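Local coordinates for protein Ribose/Galactose Isomerase (Vibrio parahaemolyticus, PDB 3ONO) that probably interconverts aldose and ketose sugar phosphates as an isomerase of the LacAB/RpiB family, at residues 51-63 with 79-91. Sequence-based numbering, arbitrary orientation.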
loop_
_atom_site.group_PDB
_atom_site.type_symbol
_atom_site.label_atom_id
_atom_site.label_comp_id
_atom_site.label_asym_id
_atom_site.label_seq_id
_atom_site.Cartn_x
_atom_site.Cartn_y
_atom_site.Cartn_z
ATOM N N TYR A 51 15.695 10.728 15.759
ATOM C CA TYR A 51 14.836 11.539 14.901
ATOM C C TYR A 51 14.602 12.943 15.448
ATOM O O TYR A 51 14.187 13.822 14.699
ATOM C CB TYR A 51 13.503 10.838 14.593
ATOM C CG TYR A 51 12.593 10.609 15.774
ATOM C CD1 TYR A 51 11.808 11.645 16.294
ATOM C CD2 TYR A 51 12.478 9.332 16.352
ATOM C CE1 TYR A 51 10.940 11.421 17.352
ATOM C CE2 TYR A 51 11.619 9.106 17.423
ATOM C CZ TYR A 51 10.866 10.162 17.927
ATOM O OH TYR A 51 9.995 9.959 18.977
ATOM N N ILE A 52 14.897 13.180 16.732
ATOM C CA ILE A 52 14.820 14.532 17.261
ATOM C C ILE A 52 15.895 15.405 16.622
ATOM O O ILE A 52 15.632 16.526 16.185
ATOM C CB ILE A 52 15.019 14.568 18.810
ATOM C CG1 ILE A 52 13.936 13.747 19.507
ATOM C CG2 ILE A 52 14.997 16.033 19.323
ATOM C CD1 ILE A 52 12.513 14.253 19.283
ATOM N N HIS A 53 17.119 14.892 16.557
ATOM C CA HIS A 53 18.211 15.660 15.979
ATOM C C HIS A 53 17.942 15.920 14.504
ATOM O O HIS A 53 18.296 16.973 13.988
ATOM C CB HIS A 53 19.540 14.931 16.153
ATOM C CG HIS A 53 19.847 14.601 17.579
ATOM N ND1 HIS A 53 19.834 13.305 18.062
ATOM C CD2 HIS A 53 20.148 15.398 18.634
ATOM C CE1 HIS A 53 20.131 13.322 19.351
ATOM N NE2 HIS A 53 20.324 14.582 19.725
ATOM N N LEU A 54 17.319 14.958 13.825
ATOM C CA LEU A 54 17.032 15.151 12.408
ATOM C C LEU A 54 16.231 16.430 12.148
ATOM O O LEU A 54 16.522 17.184 11.203
ATOM C CB LEU A 54 16.285 13.931 11.828
ATOM C CG LEU A 54 17.030 12.595 11.890
ATOM C CD1 LEU A 54 16.165 11.467 11.281
ATOM C CD2 LEU A 54 18.388 12.662 11.179
ATOM N N GLY A 55 15.192 16.662 12.935
ATOM C CA GLY A 55 14.376 17.846 12.734
ATOM C C GLY A 55 15.186 19.122 12.914
ATOM O O GLY A 55 15.029 20.099 12.165
ATOM N N ILE A 56 16.045 19.131 13.930
ATOM C CA ILE A 56 16.868 20.320 14.196
ATOM C C ILE A 56 17.833 20.561 13.035
ATOM O O ILE A 56 18.010 21.700 12.571
ATOM C CB ILE A 56 17.657 20.151 15.514
ATOM C CG1 ILE A 56 16.687 20.095 16.688
ATOM C CG2 ILE A 56 18.662 21.301 15.708
ATOM C CD1 ILE A 56 17.291 19.467 17.943
HETATM N N MSE A 57 18.453 19.483 12.564
HETATM C CA MSE A 57 19.316 19.553 11.382
HETATM C C MSE A 57 18.567 20.049 10.154
HETATM O O MSE A 57 19.084 20.869 9.393
HETATM C CB MSE A 57 19.962 18.184 11.107
HETATM C CG MSE A 57 20.763 17.718 12.299
HETATM SE SE MSE A 57 21.099 15.811 12.308
HETATM C CE MSE A 57 22.613 15.908 11.122
ATOM N N ALA A 58 17.342 19.578 9.952
ATOM C CA ALA A 58 16.602 20.036 8.777
ATOM C C ALA A 58 16.341 21.532 8.899
ATOM O O ALA A 58 16.468 22.283 7.917
ATOM C CB ALA A 58 15.291 19.277 8.641
ATOM N N SER A 59 15.977 21.974 10.100
ATOM C CA SER A 59 15.732 23.414 10.288
ATOM C C SER A 59 16.991 24.219 9.993
ATOM O O SER A 59 16.949 25.207 9.254
ATOM C CB SER A 59 15.241 23.756 11.703
ATOM O OG SER A 59 15.081 25.175 11.819
ATOM N N ILE A 60 18.118 23.797 10.550
ATOM C CA ILE A 60 19.330 24.610 10.394
ATOM C C ILE A 60 19.727 24.671 8.923
ATOM O O ILE A 60 20.031 25.749 8.394
ATOM C CB ILE A 60 20.470 24.096 11.268
ATOM C CG1 ILE A 60 20.116 24.354 12.741
ATOM C CG2 ILE A 60 21.796 24.800 10.901
ATOM C CD1 ILE A 60 21.008 23.632 13.741
ATOM N N LEU A 61 19.682 23.527 8.243
ATOM C CA LEU A 61 20.100 23.506 6.849
ATOM C C LEU A 61 19.111 24.214 5.931
ATOM O O LEU A 61 19.523 24.867 4.982
ATOM C CB LEU A 61 20.384 22.080 6.385
ATOM C CG LEU A 61 21.537 21.318 7.043
ATOM C CD1 LEU A 61 21.613 19.871 6.555
ATOM C CD2 LEU A 61 22.880 22.021 6.798
ATOM N N LEU A 62 17.807 24.071 6.180
ATOM C CA LEU A 62 16.824 24.704 5.297
ATOM C C LEU A 62 16.699 26.192 5.592
ATOM O O LEU A 62 16.683 27.016 4.685
ATOM C CB LEU A 62 15.452 24.016 5.402
ATOM C CG LEU A 62 15.406 22.632 4.749
ATOM C CD1 LEU A 62 14.213 21.836 5.259
ATOM C CD2 LEU A 62 15.372 22.718 3.212
ATOM N N ASN A 63 16.636 26.551 6.863
ATOM C CA ASN A 63 16.480 27.960 7.199
ATOM C C ASN A 63 17.717 28.799 6.876
ATOM O O ASN A 63 17.604 30.005 6.668
ATOM C CB ASN A 63 16.090 28.120 8.673
ATOM C CG ASN A 63 14.621 27.834 8.883
ATOM O OD1 ASN A 63 13.792 28.406 8.184
ATOM N ND2 ASN A 63 14.291 26.927 9.806
ATOM N N GLY A 79 8.203 9.602 13.440
ATOM C CA GLY A 79 8.989 10.453 14.329
ATOM C C GLY A 79 9.704 11.534 13.537
ATOM O O GLY A 79 9.684 12.717 13.890
ATOM N N ALA A 80 10.350 11.141 12.444
ATOM C CA ALA A 80 11.121 12.125 11.685
ATOM C C ALA A 80 10.202 13.192 11.073
ATOM O O ALA A 80 10.538 14.364 11.046
ATOM C CB ALA A 80 11.959 11.436 10.598
ATOM N N LEU A 81 9.042 12.776 10.588
ATOM C CA LEU A 81 8.090 13.703 9.973
ATOM C C LEU A 81 7.567 14.711 10.992
ATOM O O LEU A 81 7.461 15.925 10.718
ATOM C CB LEU A 81 6.943 12.867 9.395
ATOM C CG LEU A 81 5.530 13.318 9.072
ATOM C CD1 LEU A 81 4.823 12.090 8.542
ATOM C CD2 LEU A 81 4.776 13.857 10.261
HETATM N N MSE A 82 7.256 14.227 12.191
HETATM C CA MSE A 82 6.694 15.127 13.207
HETATM C C MSE A 82 7.777 16.029 13.800
HETATM O O MSE A 82 7.517 17.203 14.133
HETATM C CB MSE A 82 5.966 14.323 14.269
HETATM C CG MSE A 82 4.785 13.556 13.660
HETATM SE SE MSE A 82 3.772 12.623 15.014
HETATM C CE MSE A 82 5.253 11.606 15.748
ATOM N N SER A 83 8.991 15.486 13.888
ATOM C CA SER A 83 10.167 16.241 14.374
ATOM C C SER A 83 10.552 17.360 13.405
ATOM O O SER A 83 10.920 18.456 13.822
ATOM C CB SER A 83 11.351 15.267 14.559
ATOM O OG SER A 83 12.554 15.960 14.899
ATOM N N CYS A 84 10.455 17.105 12.105
ATOM C CA CYS A 84 10.738 18.168 11.112
ATOM C C CYS A 84 9.653 19.245 11.101
ATOM O O CYS A 84 9.951 20.452 11.065
ATOM C CB CYS A 84 10.835 17.556 9.711
ATOM S SG CYS A 84 12.386 16.668 9.439
ATOM N N ASN A 85 8.393 18.822 11.083
ATOM C CA ASN A 85 7.297 19.780 10.879
ATOM C C ASN A 85 7.116 20.804 11.991
ATOM O O ASN A 85 6.545 21.879 11.764
ATOM C CB ASN A 85 5.975 19.052 10.599
ATOM C CG ASN A 85 5.822 18.674 9.109
ATOM O OD1 ASN A 85 5.779 19.560 8.257
ATOM N ND2 ASN A 85 5.754 17.379 8.800
ATOM N N LEU A 86 7.615 20.517 13.192
ATOM C CA LEU A 86 7.497 21.519 14.257
ATOM C C LEU A 86 8.300 22.771 13.946
ATOM O O LEU A 86 7.980 23.854 14.428
ATOM C CB LEU A 86 7.941 20.958 15.619
ATOM C CG LEU A 86 9.437 20.675 15.779
ATOM C CD1 LEU A 86 10.156 21.883 16.425
ATOM C CD2 LEU A 86 9.640 19.424 16.653
ATOM N N HIS A 87 9.351 22.642 13.146
ATOM C CA HIS A 87 10.245 23.789 12.924
ATOM C C HIS A 87 9.723 24.743 11.867
ATOM O O HIS A 87 9.294 24.313 10.802
ATOM C CB HIS A 87 11.634 23.305 12.504
ATOM C CG HIS A 87 12.323 22.483 13.550
ATOM N ND1 HIS A 87 13.059 23.046 14.578
ATOM C CD2 HIS A 87 12.387 21.141 13.726
ATOM C CE1 HIS A 87 13.543 22.078 15.341
ATOM N NE2 HIS A 87 13.141 20.912 14.847
ATOM N N PRO A 88 9.779 26.050 12.147
ATOM C CA PRO A 88 9.393 26.967 11.066
ATOM C C PRO A 88 10.311 26.776 9.869
ATOM O O PRO A 88 11.509 26.462 10.013
ATOM C CB PRO A 88 9.600 28.370 11.699
ATOM C CG PRO A 88 10.661 28.145 12.782
ATOM C CD PRO A 88 10.398 26.722 13.304
ATOM N N GLY A 89 9.765 26.983 8.675
ATOM C CA GLY A 89 10.561 26.874 7.476
ATOM C C GLY A 89 10.790 25.444 6.997
ATOM O O GLY A 89 11.444 25.243 5.977
ATOM N N VAL A 90 10.280 24.460 7.741
ATOM C CA VAL A 90 10.427 23.050 7.362
ATOM C C VAL A 90 9.060 22.447 7.122
ATOM O O VAL A 90 8.277 22.299 8.057
ATOM C CB VAL A 90 11.126 22.245 8.475
ATOM C CG1 VAL A 90 11.356 20.794 8.012
ATOM C CG2 VAL A 90 12.457 22.930 8.847
ATOM N N VAL A 91 8.802 22.061 5.870
ATOM C CA VAL A 91 7.511 21.564 5.446
ATOM C C VAL A 91 7.748 20.144 4.914
ATOM O O VAL A 91 8.189 19.967 3.789
ATOM C CB VAL A 91 6.914 22.490 4.368
ATOM C CG1 VAL A 91 5.603 21.909 3.844
ATOM C CG2 VAL A 91 6.683 23.898 4.947
HETATM O O HOH W 1 13.783 25.643 13.960
HETATM O O HOH W 2 13.080 27.180 5.013
#
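Tyr51 lays one face of its ring against the backbone of Gly79, whose CA sits 3.7 Å from the ring centroid in a CH-pi contact, while Ser83 CB lies at the ring edge. The ring swings over the neighbouring helix because Tyr51 CG is held between its own backbone N and carbonyl carbon (chi1 65°). One turn further on, the hydroxyl of Ser83 donates to the Tyr51 carbonyl, with 2.7 Å between OG and O, somewhat tilted from the carbonyl plane. The absence of a side chain at Gly55 lets the backbones close in, its CA standing 4.0 Å from that of Cys84. The axes of helices 51-63 and 79-85 thus cross at -41°, both helices following parallel strands of the alpha-beta-alpha sandwich; Leu54 and Ala80 meet each other and also rest on Thr72 of strand 69-74, and the far side of helix 51-63 is covered by helices 180-186 and 190-199. Beyond the second helix the His87 imidazole lies against helix 51-63 at Gly55, Ile56 and Ser59. The Gly55 carbonyl O lies over one face of this ring, 3.2 Å from CD2, and Leu86 CD1 packs over the opposite face, above the ring centre. A water links His87 ND1 to Ser59 OG. The Asn63 amide reaches from the helix to the type II turn formed by His87 to Val90: ND2 gives a nearly straight bond (171°) to Pro88 O at 2.8 Å and a second, more bent one to Ser59 OG, both acceptors lying in the amide plane, which fixes its rotation. Val90 turns back toward the helix, CG2 packing 3.6 Å from Ser59 CA and CG1 meeting Leu62 CD1, the side chains of Val90 and Leu62 crossing at about a right angle.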